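Local coordinates for protein E1 (Kluyveromyces marxianus, PDB 3VX6) that activates two ubiquitin-like proteins, ATG12 and ATG8, as an E1-like enzyme of autophagy and cytoplasm-to-vacuole transport, at residues I126-L131 / K135-I140; S22-L27 / K273-S278; L84-N87 / L91-N94. One frame throughout, in Å; residues are numbered along the deposited sequence.

Interaction 1 (I126-L131 / K135-I140); sequences ISFADL and KFYYWI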
ATOM      1  N   ILE A 126       4.475  12.857  -1.271  1.00 35.12           N
ATOM      2  CA  ILE A 126       4.414  14.273  -1.574  1.00 36.32           C
ATOM      3  C   ILE A 126       5.797  14.724  -1.162  1.00 37.84           C
ATOM      4  O   ILE A 126       6.396  14.164  -0.241  1.00 39.81           O
ATOM      5  CB  ILE A 126       3.341  15.042  -0.774  1.00 35.57           C
ATOM      6  CG1 ILE A 126       3.496  14.780   0.728  1.00 34.75           C
ATOM      7  CG2 ILE A 126       1.955  14.683  -1.313  1.00 35.27           C
ATOM      8  CD1 ILE A 126       2.608  15.649   1.618  1.00 31.54           C
ATOM      9  N   SER A 127       6.336  15.709  -1.854  1.00 38.64           N
ATOM     10  CA  SER A 127       7.669  16.152  -1.517  1.00 38.86           C
ATOM     11  C   SER A 127       7.937  17.551  -1.992  1.00 39.86           C
ATOM     12  O   SER A 127       7.146  18.156  -2.713  1.00 39.21           O
ATOM     13  CB  SER A 127       8.715  15.205  -2.127  1.00 38.93           C
ATOM     14  OG  SER A 127       8.666  15.195  -3.549  1.00 34.59           O
ATOM     15  N   PHE A 128       9.063  18.066  -1.539  1.00 41.28           N
ATOM     16  CA  PHE A 128       9.524  19.371  -1.922  1.00 42.76           C
ATOM     17  C   PHE A 128      11.007  19.193  -2.030  1.00 43.53           C
ATOM     18  O   PHE A 128      11.694  18.950  -1.032  1.00 42.04           O
ATOM     19  CB  PHE A 128       9.232  20.426  -0.869  1.00 44.34           C
ATOM     20  CG  PHE A 128       9.863  21.748  -1.184  1.00 46.62           C
ATOM     21  CD1 PHE A 128      10.652  22.405  -0.243  1.00 46.07           C
ATOM     22  CD2 PHE A 128       9.698  22.321  -2.445  1.00 46.57           C
ATOM     23  CE1 PHE A 128      11.266  23.607  -0.551  1.00 46.70           C
ATOM     24  CE2 PHE A 128      10.309  23.521  -2.760  1.00 46.90           C
ATOM     25  CZ  PHE A 128      11.096  24.167  -1.809  1.00 46.94           C
ATOM     26  N   ALA A 129      11.496  19.263  -3.256  1.00 46.59           N
ATOM     27  CA  ALA A 129      12.912  19.124  -3.491  1.00 49.37           C
ATOM     28  C   ALA A 129      13.435  20.542  -3.574  1.00 52.07           C
ATOM     29  O   ALA A 129      13.178  21.256  -4.550  1.00 53.03           O
ATOM     30  CB  ALA A 129      13.164  18.375  -4.788  1.00 47.74           C
ATOM     31  N   ASP A 130      14.122  20.961  -2.516  1.00 55.10           N
ATOM     32  CA  ASP A 130      14.705  22.295  -2.464  1.00 58.04           C
ATOM     33  C   ASP A 130      16.074  22.189  -3.111  1.00 58.66           C
ATOM     34  O   ASP A 130      17.088  22.031  -2.437  1.00 59.17           O
ATOM     35  CB  ASP A 130      14.850  22.770  -1.021  1.00 59.54           C
ATOM     36  CG  ASP A 130      15.377  24.183  -0.933  1.00 62.64           C
ATOM     37  OD1 ASP A 130      15.473  24.712   0.199  1.00 64.31           O
ATOM     38  OD2 ASP A 130      15.693  24.762  -1.999  1.00 63.69           O
ATOM     39  N   LEU A 131      16.092  22.257  -4.430  1.00 59.71           N
ATOM     40  CA  LEU A 131      17.332  22.147  -5.164  1.00 60.73           C
ATOM     41  C   LEU A 131      18.252  23.346  -4.924  1.00 61.95           C
ATOM     42  O   LEU A 131      19.362  23.403  -5.454  1.00 62.49           O
ATOM     43  CB  LEU A 131      17.017  21.965  -6.650  1.00 59.65           C
ATOM     44  CG  LEU A 131      15.970  20.876  -6.918  1.00 58.84           C
ATOM     45  CD1 LEU A 131      15.877  20.585  -8.411  1.00 58.60           C
ATOM     46  CD2 LEU A 131      16.349  19.619  -6.167  1.00 59.15           C
ATOM     47  N   LYS A 135      17.969  20.646   0.124  1.00 66.52           N
ATOM     48  CA  LYS A 135      17.279  19.918   1.180  1.00 65.01           C
ATOM     49  C   LYS A 135      16.009  19.356   0.556  1.00 64.07           C
ATOM     50  O   LYS A 135      15.304  20.054  -0.167  1.00 62.82           O
ATOM     51  CB  LYS A 135      16.925  20.869   2.324  1.00 65.95           C
ATOM     52  CG  LYS A 135      18.100  21.706   2.818  1.00 66.28           C
ATOM     53  CD  LYS A 135      17.654  22.814   3.767  1.00 66.93           C
ATOM     54  CE  LYS A 135      18.822  23.728   4.144  1.00 66.40           C
ATOM     55  NZ  LYS A 135      18.386  24.898   4.965  1.00 64.85           N
ATOM     56  N   PHE A 136      15.718  18.093   0.841  1.00 62.88           N
ATOM     57  CA  PHE A 136      14.546  17.445   0.270  1.00 60.36           C
ATOM     58  C   PHE A 136      13.515  17.029   1.287  1.00 57.86           C
ATOM     59  O   PHE A 136      13.702  16.049   1.988  1.00 56.57           O
ATOM     60  CB  PHE A 136      14.980  16.227  -0.526  1.00 60.59           C
ATOM     61  CG  PHE A 136      15.912  16.558  -1.633  1.00 63.37           C
ATOM     62  CD1 PHE A 136      15.447  16.678  -2.941  1.00 64.56           C
ATOM     63  CD2 PHE A 136      17.253  16.813  -1.368  1.00 63.59           C
ATOM     64  CE1 PHE A 136      16.302  17.049  -3.969  1.00 63.49           C
ATOM     65  CE2 PHE A 136      18.115  17.185  -2.388  1.00 64.02           C
ATOM     66  CZ  PHE A 136      17.637  17.304  -3.694  1.00 64.08           C
ATOM     67  N   TYR A 137      12.420  17.778   1.345  1.00 55.83           N
ATOM     68  CA  TYR A 137      11.329  17.492   2.258  1.00 53.82           C
ATOM     69  C   TYR A 137      10.369  16.526   1.556  1.00 53.14           C
ATOM     70  O   TYR A 137       9.995  16.746   0.409  1.00 54.36           O
ATOM     71  CB  TYR A 137      10.602  18.790   2.599  1.00 54.13           C
ATOM     72  CG  TYR A 137      11.523  19.886   3.095  1.00 57.79           C
ATOM     73  CD1 TYR A 137      11.514  20.285   4.433  1.00 58.56           C
ATOM     74  CD2 TYR A 137      12.432  20.506   2.229  1.00 59.37           C
ATOM     75  CE1 TYR A 137      12.392  21.275   4.900  1.00 59.87           C
ATOM     76  CE2 TYR A 137      13.316  21.495   2.687  1.00 59.38           C
ATOM     77  CZ  TYR A 137      13.289  21.869   4.021  1.00 59.98           C
ATOM     78  OH  TYR A 137      14.174  22.812   4.478  1.00 61.34           O
ATOM     79  N   TYR A 138       9.988  15.442   2.218  1.00 50.59           N
ATOM     80  CA  TYR A 138       9.054  14.514   1.601  1.00 48.54           C
ATOM     81  C   TYR A 138       8.198  13.796   2.611  1.00 47.37           C
ATOM     82  O   TYR A 138       8.492  13.771   3.807  1.00 46.04           O
ATOM     83  CB  TYR A 138       9.767  13.476   0.754  1.00 49.18           C
ATOM     84  CG  TYR A 138      10.683  12.582   1.530  1.00 50.47           C
ATOM     85  CD1 TYR A 138      11.858  13.082   2.076  1.00 50.36           C
ATOM     86  CD2 TYR A 138      10.403  11.221   1.678  1.00 51.95           C
ATOM     87  CE1 TYR A 138      12.741  12.258   2.745  1.00 53.71           C
ATOM     88  CE2 TYR A 138      11.283  10.376   2.348  1.00 52.78           C
ATOM     89  CZ  TYR A 138      12.456  10.906   2.879  1.00 53.85           C
ATOM     90  OH  TYR A 138      13.359  10.104   3.542  1.00 53.15           O
ATOM     91  N   TRP A 139       7.127  13.203   2.102  1.00 44.65           N
ATOM     92  CA  TRP A 139       6.198  12.486   2.932  1.00 41.02           C
ATOM     93  C   TRP A 139       5.537  11.406   2.104  1.00 40.43           C
ATOM     94  O   TRP A 139       4.899  11.687   1.085  1.00 39.25           O
ATOM     95  CB  TRP A 139       5.146  13.442   3.459  1.00 39.97           C
ATOM     96  CG  TRP A 139       4.577  13.011   4.751  1.00 41.16           C
ATOM     97  CD1 TRP A 139       4.722  11.793   5.349  1.00 40.69           C
ATOM     98  CD2 TRP A 139       3.782  13.801   5.635  1.00 41.61           C
ATOM     99  NE1 TRP A 139       4.070  11.779   6.553  1.00 40.93           N
ATOM    100  CE2 TRP A 139       3.484  13.001   6.754  1.00 40.25           C
ATOM    101  CE3 TRP A 139       3.292  15.112   5.590  1.00 41.50           C
ATOM    102  CZ2 TRP A 139       2.717  13.466   7.823  1.00 40.52           C
ATOM    103  CZ3 TRP A 139       2.529  15.573   6.653  1.00 41.27           C
ATOM    104  CH2 TRP A 139       2.250  14.751   7.755  1.00 39.44           C
ATOM    105  N   ILE A 140       5.696  10.162   2.536  1.00 39.76           N
ATOM    106  CA  ILE A 140       5.101   9.057   1.817  1.00 38.78           C
ATOM    107  C   ILE A 140       3.924   8.528   2.606  1.00 39.36           C
ATOM    108  O   ILE A 140       3.901   8.609   3.839  1.00 39.97           O
ATOM    109  CB  ILE A 140       6.109   7.919   1.600  1.00 37.62           C
ATOM    110  CG1 ILE A 140       7.336   8.454   0.858  1.00 36.75           C
ATOM    111  CG2 ILE A 140       5.461   6.798   0.804  1.00 36.03           C
ATOM    112  CD1 ILE A 140       8.408   7.411   0.579  1.00 35.47           C
TER
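This is an antiparallel beta hairpin: strands 123-130 and 135-144 are joined by a short turn, and Ile126 to Asp130 pair with Trp139 back to Lys135, the local axes at 176°. Ile126 with Trp139 and Phe128 with Tyr137 are hydrogen-bonded pairs, each bonded in both directions. Trp139 N reaches Ile126 O at 2.6 Å, and Phe128 N bonds to Tyr137 O. On one face of the sheet Phe128 and Tyr137 run side by side in the same direction, with Phe128 CD1 3.6 Å from Tyr137 CD2; their planes are oblique, at 35°. Phe128 CG lies anti to the backbone N (chi1 173°) and Tyr137 CG anti to its carbonyl carbon, and from these starts the two rings end up alongside each other. Farther along, Ile126 CG1 lies 3.5 Å from Trp139 CB. Helix 89-94 packs against this face through Ile89 and Phe92. The other face carries Ala129, whose CB meets Phe136 CD1 at 3.4 Å. Leu131, just past the strand, brings CD2 to Phe136 CE1, also at 3.4 Å. Ser127 OG is hydrogen-bonded to Asn85 OD1, and Trp139 NE1 to Glu263 O. Asp130 OD2 turns to the backbone N of Lys132 in the turn, not to Lys135. The strands are therefore joined by backbone bonds and apolar side-chain contacts, while the polar groups of Ser127, Asp130 and Trp139 find partners outside the pair.

Interaction 2 (S22-L27 / K273-S278); sequences SFFHEL and KSIDLS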
ATOM      1  N   SER A  22      19.820   8.758  -4.001  1.00 44.16           N
ATOM      2  CA  SER A  22      19.722   8.563  -5.442  1.00 44.49           C
ATOM      3  C   SER A  22      18.312   8.773  -5.976  1.00 46.29           C
ATOM      4  O   SER A  22      18.117   8.901  -7.186  1.00 48.58           O
ATOM      5  CB  SER A  22      20.194   7.164  -5.823  1.00 43.14           C
ATOM      6  OG  SER A  22      19.267   6.180  -5.427  1.00 43.89           O
ATOM      7  N   PHE A  23      17.329   8.789  -5.080  1.00 46.26           N
ATOM      8  CA  PHE A  23      15.939   9.000  -5.469  1.00 45.05           C
ATOM      9  C   PHE A  23      15.697  10.479  -5.654  1.00 46.75           C
ATOM     10  O   PHE A  23      15.046  10.894  -6.606  1.00 45.96           O
ATOM     11  CB  PHE A  23      14.989   8.485  -4.398  1.00 43.25           C
ATOM     12  CG  PHE A  23      13.551   8.814  -4.666  1.00 41.14           C
ATOM     13  CD1 PHE A  23      12.978   9.962  -4.138  1.00 39.33           C
ATOM     14  CD2 PHE A  23      12.769   7.972  -5.452  1.00 39.84           C
ATOM     15  CE1 PHE A  23      11.652  10.265  -4.385  1.00 39.76           C
ATOM     16  CE2 PHE A  23      11.440   8.266  -5.704  1.00 40.04           C
ATOM     17  CZ  PHE A  23      10.876   9.414  -5.170  1.00 39.85           C
ATOM     18  N   PHE A  24      16.206  11.268  -4.713  1.00 48.88           N
ATOM     19  CA  PHE A  24      16.069  12.710  -4.776  1.00 51.44           C
ATOM     20  C   PHE A  24      17.045  13.246  -5.789  1.00 53.06           C
ATOM     21  O   PHE A  24      16.857  14.331  -6.329  1.00 54.28           O
ATOM     22  CB  PHE A  24      16.322  13.330  -3.415  1.00 52.74           C
ATOM     23  CG  PHE A  24      15.166  13.192  -2.492  1.00 55.59           C
ATOM     24  CD1 PHE A  24      15.294  12.508  -1.294  1.00 56.74           C
ATOM     25  CD2 PHE A  24      13.923  13.704  -2.849  1.00 54.96           C
ATOM     26  CE1 PHE A  24      14.203  12.335  -0.468  1.00 57.60           C
ATOM     27  CE2 PHE A  24      12.832  13.534  -2.033  1.00 55.27           C
ATOM     28  CZ  PHE A  24      12.968  12.851  -0.844  1.00 57.00           C
ATOM     29  N   HIS A  25      18.100  12.480  -6.032  1.00 53.24           N
ATOM     30  CA  HIS A  25      19.072  12.865  -7.021  1.00 54.60           C
ATOM     31  C   HIS A  25      18.322  12.675  -8.323  1.00 54.55           C
ATOM     32  O   HIS A  25      18.335  13.538  -9.189  1.00 54.38           O
ATOM     33  CB  HIS A  25      20.296  11.949  -6.963  1.00 57.54           C
ATOM     34  CG  HIS A  25      21.424  12.498  -6.140  1.00 60.83           C
ATOM     35  ND1 HIS A  25      21.263  12.928  -4.839  1.00 61.18           N
ATOM     36  CD2 HIS A  25      22.736  12.667  -6.432  1.00 62.64           C
ATOM     37  CE1 HIS A  25      22.425  13.339  -4.363  1.00 60.93           C
ATOM     38  NE2 HIS A  25      23.335  13.191  -5.308  1.00 63.86           N
ATOM     39  N   GLU A  26      17.637  11.546  -8.439  1.00 55.01           N
ATOM     40  CA  GLU A  26      16.874  11.252  -9.638  1.00 57.08           C
ATOM     41  C   GLU A  26      15.668  12.180  -9.711  1.00 58.32           C
ATOM     42  O   GLU A  26      15.310  12.654 -10.786  1.00 59.23           O
ATOM     43  CB  GLU A  26      16.424   9.786  -9.640  1.00 57.81           C
ATOM     44  CG  GLU A  26      15.619   9.357 -10.870  1.00 58.37           C
ATOM     45  CD  GLU A  26      16.385   9.482 -12.187  1.00 59.68           C
ATOM     46  OE1 GLU A  26      17.578   9.867 -12.168  1.00 60.86           O
ATOM     47  OE2 GLU A  26      15.788   9.189 -13.247  1.00 58.48           O
ATOM     48  N   LEU A  27      15.038  12.442  -8.571  1.00 59.09           N
ATOM     49  CA  LEU A  27      13.890  13.335  -8.562  1.00 59.30           C
ATOM     50  C   LEU A  27      14.400  14.659  -9.064  1.00 60.04           C
ATOM     51  O   LEU A  27      13.775  15.293  -9.906  1.00 62.05           O
ATOM     52  CB  LEU A  27      13.317  13.510  -7.150  1.00 58.62           C
ATOM     53  CG  LEU A  27      12.213  14.569  -7.012  1.00 57.01           C
ATOM     54  CD1 LEU A  27      11.106  14.304  -8.019  1.00 55.94           C
ATOM     55  CD2 LEU A  27      11.662  14.553  -5.605  1.00 55.90           C
ATOM     56  N   LYS A 273       9.662  14.080   6.054  1.00 50.38           N
ATOM     57  CA  LYS A 273      11.028  13.676   6.330  1.00 51.51           C
ATOM     58  C   LYS A 273      11.850  14.623   5.462  1.00 53.76           C
ATOM     59  O   LYS A 273      11.509  14.852   4.305  1.00 54.12           O
ATOM     60  CB  LYS A 273      11.269  12.229   5.897  1.00 49.53           C
ATOM     61  CG  LYS A 273      10.334  11.243   6.557  1.00 51.90           C
ATOM     62  CD  LYS A 273      10.599   9.805   6.144  1.00 53.50           C
ATOM     63  CE  LYS A 273      11.732   9.185   6.936  1.00 55.59           C
ATOM     64  NZ  LYS A 273      11.742   7.694   6.791  1.00 58.95           N
ATOM     65  N   SER A 274      12.905  15.205   6.016  1.00 55.99           N
ATOM     66  CA  SER A 274      13.728  16.114   5.232  1.00 57.54           C
ATOM     67  C   SER A 274      15.165  15.664   5.247  1.00 59.25           C
ATOM     68  O   SER A 274      15.802  15.611   6.297  1.00 60.53           O
ATOM     69  CB  SER A 274      13.667  17.533   5.785  1.00 56.80           C
ATOM     70  OG  SER A 274      14.143  17.573   7.128  1.00 56.45           O
ATOM     71  N   ILE A 275      15.681  15.330   4.082  1.00 61.28           N
ATOM     72  CA  ILE A 275      17.052  14.906   4.024  1.00 63.76           C
ATOM     73  C   ILE A 275      17.920  15.964   3.369  1.00 64.78           C
ATOM     74  O   ILE A 275      17.971  16.110   2.146  1.00 65.15           O
ATOM     75  CB  ILE A 275      17.158  13.560   3.321  1.00 64.17           C
ATOM     76  CG1 ILE A 275      16.806  13.704   1.818  1.00 63.36           C
ATOM     77  CG2 ILE A 275      16.196  12.534   4.036  1.00 62.37           C
ATOM     78  CD1 ILE A 275      17.571  12.679   0.901  1.00 64.16           C
ATOM     79  N   ASP A 276      18.566  16.735   4.237  1.00 65.02           N
ATOM     80  CA  ASP A 276      19.439  17.845   3.844  1.00 65.04           C
ATOM     81  C   ASP A 276      20.838  17.328   3.468  1.00 65.74           C
ATOM     82  O   ASP A 276      21.791  17.431   4.232  1.00 65.57           O
ATOM     83  CB  ASP A 276      19.518  18.860   4.996  1.00 62.24           C
ATOM     84  CG  ASP A 276      20.489  20.004   4.728  1.00 61.49           C
ATOM     85  OD1 ASP A 276      20.479  21.014   5.485  1.00 61.48           O
ATOM     86  OD2 ASP A 276      21.255  19.888   3.771  1.00 58.66           O
ATOM     87  N   LEU A 277      20.939  16.770   2.266  1.00 67.06           N
ATOM     88  CA  LEU A 277      22.195  16.250   1.722  1.00 69.67           C
ATOM     89  C   LEU A 277      23.098  17.426   1.405  1.00 71.69           C
ATOM     90  O   LEU A 277      23.328  17.729   0.241  1.00 71.94           O
ATOM     91  CB  LEU A 277      21.951  15.489   0.433  1.00 69.71           C
ATOM     92  CG  LEU A 277      21.419  14.061   0.462  1.00 70.25           C
ATOM     93  CD1 LEU A 277      21.404  13.551  -1.016  1.00 70.73           C
ATOM     94  CD2 LEU A 277      22.352  13.178   1.327  1.00 69.67           C
ATOM     95  N   SER A 278      23.596  18.070   2.459  1.00 73.01           N
ATOM     96  CA  SER A 278      24.467  19.220   2.341  1.00 73.97           C
ATOM     97  C   SER A 278      25.256  19.349   3.639  1.00 75.36           C
ATOM     98  O   SER A 278      25.398  20.432   4.195  1.00 74.46           O
ATOM     99  CB  SER A 278      23.620  20.467   2.073  1.00 73.03           C
ATOM    100  OG  SER A 278      24.456  21.514   1.637  1.00 70.52           O
TER
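Lys273 N probably gives a hydrogen bond to Tyr138 O, and this pairing of strand 273-275 with strand 135-144 sets Ile275 facing Phe24 of helix 21-33. A second backbone bond, between Ile275 and Phe136, continues the pairing. Between 22-27 and 273-278 themselves no hydrogen bond forms; the meeting is made by side chains alone. Phe24 and Ile275 both set out toward the opposite segment and slant across each other. One side of the Phe24 ring, CD1 and CE1, receives the end of the isoleucine: CE1 lies 3.7 Å from Ile275 CG1 and equally far from Ile275 CD1. The isoleucine reaches over because CG1 sits between its own backbone N and carbonyl carbon (chi1 68°), which sends the ethyl arm to the helix while CG2 takes the place beside N. Over one face of the Phe24 ring lies Phe23 CD1, 4.0 Å above the centre. The ring also meets Tyr138 edge-to-face and packs obliquely on Phe136, and Met125 touches the same side chain. An alanine in place of Phe24 would probably leave the Ile275 ethyl arm and the Tyr138 ring without their shared partner, opening a gap between helix and sheet. Nearer the surface, Leu277 CD1 approaches the edge of the His25 imidazole, near its plane, 3.5 Å from CE1. Both residues also touch Tyr134 and a crystal neighbour, so this outer contact may owe something to the lattice. Asp276 and Leu277 are the centres of two successive inverse gamma turns. Altogether this is a helix laid against one face of a beta sheet, its buried aromatic side chain meeting the short C-terminal strand.

Interaction 3 (L84-N87 / L91-N94); sequences LNFN and LFKN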
ATOM      1  N   LEU A  84       3.973  13.271  -5.676  1.00 34.93           N
ATOM      2  CA  LEU A  84       3.412  14.587  -5.875  1.00 36.03           C
ATOM      3  C   LEU A  84       4.447  15.548  -5.289  1.00 37.17           C
ATOM      4  O   LEU A  84       4.360  15.937  -4.130  1.00 38.68           O
ATOM      5  CB  LEU A  84       2.083  14.740  -5.136  1.00 34.46           C
ATOM      6  CG  LEU A  84       1.193  15.915  -5.577  1.00 34.70           C
ATOM      7  CD1 LEU A  84       0.436  16.425  -4.369  1.00 34.98           C
ATOM      8  CD2 LEU A  84       2.004  17.046  -6.181  1.00 32.51           C
ATOM      9  N   ASN A  85       5.440  15.914  -6.090  1.00 38.14           N
ATOM     10  CA  ASN A  85       6.465  16.830  -5.630  1.00 38.44           C
ATOM     11  C   ASN A  85       6.031  18.289  -5.756  1.00 38.78           C
ATOM     12  O   ASN A  85       5.925  18.821  -6.867  1.00 36.74           O
ATOM     13  CB  ASN A  85       7.758  16.644  -6.424  1.00 40.69           C
ATOM     14  CG  ASN A  85       8.861  17.580  -5.949  1.00 42.45           C
ATOM     15  OD1 ASN A  85       9.378  17.420  -4.841  1.00 44.50           O
ATOM     16  ND2 ASN A  85       9.210  18.573  -6.772  1.00 41.18           N
ATOM     17  N   PHE A  86       5.793  18.930  -4.614  1.00 39.05           N
ATOM     18  CA  PHE A  86       5.417  20.337  -4.572  1.00 39.67           C
ATOM     19  C   PHE A  86       6.607  21.212  -4.981  1.00 41.17           C
ATOM     20  O   PHE A  86       7.773  20.844  -4.784  1.00 41.52           O
ATOM     21  CB  PHE A  86       4.939  20.702  -3.170  1.00 38.24           C
ATOM     22  CG  PHE A  86       3.628  20.091  -2.824  1.00 38.26           C
ATOM     23  CD1 PHE A  86       2.461  20.535  -3.442  1.00 39.01           C
ATOM     24  CD2 PHE A  86       3.556  19.022  -1.938  1.00 37.79           C
ATOM     25  CE1 PHE A  86       1.240  19.922  -3.185  1.00 38.07           C
ATOM     26  CE2 PHE A  86       2.348  18.402  -1.675  1.00 37.41           C
ATOM     27  CZ  PHE A  86       1.182  18.855  -2.304  1.00 39.04           C
ATOM     28  N   ASN A  87       6.303  22.365  -5.568  1.00 42.40           N
ATOM     29  CA  ASN A  87       7.333  23.278  -6.038  1.00 43.75           C
ATOM     30  C   ASN A  87       7.835  24.231  -4.971  1.00 42.87           C
ATOM     31  O   ASN A  87       8.916  24.800  -5.103  1.00 43.12           O
ATOM     32  CB  ASN A  87       6.823  24.062  -7.258  1.00 47.21           C
ATOM     33  CG  ASN A  87       5.380  24.548  -7.095  1.00 51.50           C
ATOM     34  OD1 ASN A  87       4.686  24.208  -6.123  1.00 52.41           O
ATOM     35  ND2 ASN A  87       4.917  25.337  -8.063  1.00 51.60           N
ATOM     36  N   LEU A  91       3.814  25.282  -0.120  1.00 39.90           N
ATOM     37  CA  LEU A  91       2.778  24.468  -0.740  1.00 38.11           C
ATOM     38  C   LEU A  91       2.828  23.073  -0.142  1.00 37.69           C
ATOM     39  O   LEU A  91       1.801  22.422   0.072  1.00 37.00           O
ATOM     40  CB  LEU A  91       2.984  24.414  -2.250  1.00 37.12           C
ATOM     41  CG  LEU A  91       2.479  25.720  -2.857  1.00 38.24           C
ATOM     42  CD1 LEU A  91       2.478  25.674  -4.381  1.00 36.71           C
ATOM     43  CD2 LEU A  91       1.071  25.955  -2.320  1.00 37.17           C
ATOM     44  N   PHE A  92       4.048  22.626   0.127  1.00 38.25           N
ATOM     45  CA  PHE A  92       4.283  21.328   0.729  1.00 36.83           C
ATOM     46  C   PHE A  92       3.752  21.377   2.158  1.00 36.10           C
ATOM     47  O   PHE A  92       3.016  20.497   2.582  1.00 35.90           O
ATOM     48  CB  PHE A  92       5.782  21.028   0.721  1.00 36.71           C
ATOM     49  CG  PHE A  92       6.140  19.729   1.364  1.00 35.95           C
ATOM     50  CD1 PHE A  92       6.010  18.527   0.663  1.00 34.93           C
ATOM     51  CD2 PHE A  92       6.592  19.699   2.676  1.00 34.56           C
ATOM     52  CE1 PHE A  92       6.332  17.309   1.262  1.00 33.21           C
ATOM     53  CE2 PHE A  92       6.915  18.491   3.285  1.00 36.11           C
ATOM     54  CZ  PHE A  92       6.783  17.289   2.573  1.00 34.92           C
ATOM     55  N   LYS A  93       4.112  22.419   2.898  1.00 36.95           N
ATOM     56  CA  LYS A  93       3.644  22.547   4.270  1.00 38.44           C
ATOM     57  C   LYS A  93       2.135  22.765   4.340  1.00 39.37           C
ATOM     58  O   LYS A  93       1.460  22.207   5.206  1.00 40.67           O
ATOM     59  CB  LYS A  93       4.374  23.687   4.980  1.00 37.35           C
ATOM     60  CG  LYS A  93       5.850  23.433   5.108  1.00 41.35           C
ATOM     61  CD  LYS A  93       6.537  24.442   6.001  1.00 45.89           C
ATOM     62  CE  LYS A  93       8.040  24.134   6.055  1.00 49.80           C
ATOM     63  NZ  LYS A  93       8.759  24.803   7.186  1.00 50.23           N
ATOM     64  N   ASN A  94       1.602  23.564   3.423  1.00 39.84           N
ATOM     65  CA  ASN A  94       0.178  23.839   3.422  1.00 41.38           C
ATOM     66  C   ASN A  94      -0.667  22.752   2.769  1.00 42.14           C
ATOM     67  O   ASN A  94      -1.891  22.717   2.953  1.00 41.54           O
ATOM     68  CB  ASN A  94      -0.107  25.170   2.738  1.00 41.84           C
ATOM     69  CG  ASN A  94       0.577  26.324   3.421  1.00 42.58           C
ATOM     70  OD1 ASN A  94       0.748  26.326   4.644  1.00 40.38           O
ATOM     71  ND2 ASN A  94       0.965  27.326   2.637  1.00 43.76           N
TER
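Phe86 and Phe92 cross at about a right angle where strand 78-86 turns through a short loop into helix 89-94, a tight strand-to-helix connection. The Phe86 side chain leaves the strand toward the helix, its CG opposite the carbonyl carbon (chi1 -70°), and this lays the ring against the backbone of the first helical turn. CD2 of Phe86 comes 3.6 Å from Phe92 CA and just as near Phe92 CD1. At the root of the pair, Phe86 CB and Phe92 CB lie 4.0 Å apart. Phe92 extends differently, with CG anti to its backbone N (chi1 178°), and this carries its ring past Phe86 and onward to Ile126 and Phe128 of the neighbouring strand 123-130. Lys97 comes to the same phenylalanine, making a cation-pi contact with its ring and a hydrogen bond to its carbonyl oxygen.

The two faces of the Phe86 ring are met by unlike groups. Leu84 CD2 sits over one, toward the rim; over the centre of the opposite face stands the carbonyl oxygen of Leu91, 4.0 Å above the plane. Leu91 adds its CB, 4.1 Å from Phe86 CD1, and crosses that ring obliquely. The backbone N of Leu91 is hydrogen-bonded to Thr88 OG1. Asn87 closes the outer end: its amide ND2 is hydrogen-bonded to Leu37 O, while its OD1 turns to the Leu91 side chain and meets the methyl carbon CD1.

In the fold
All three contacts lie on one side of the chain's centre and reach the same mixed sheet. Interaction 1, its central hairpin, is about 7 Å from interaction 2 and about 8 Å from interaction 3, centre to centre, while interactions 2 and 3 are about 15 Å apart. Strand 78-86 flanks the hairpin on one side and strand 273-275 on the other; helix 21-33 packs on one face and helix 89-94 on the opposite one. Along the chain interaction 3 closes before interaction 1 opens, and both are nested within the long loop closed by interaction 2. The N-terminal helix and C-terminal strand thus meet across this part of the Atg7 N-terminal region.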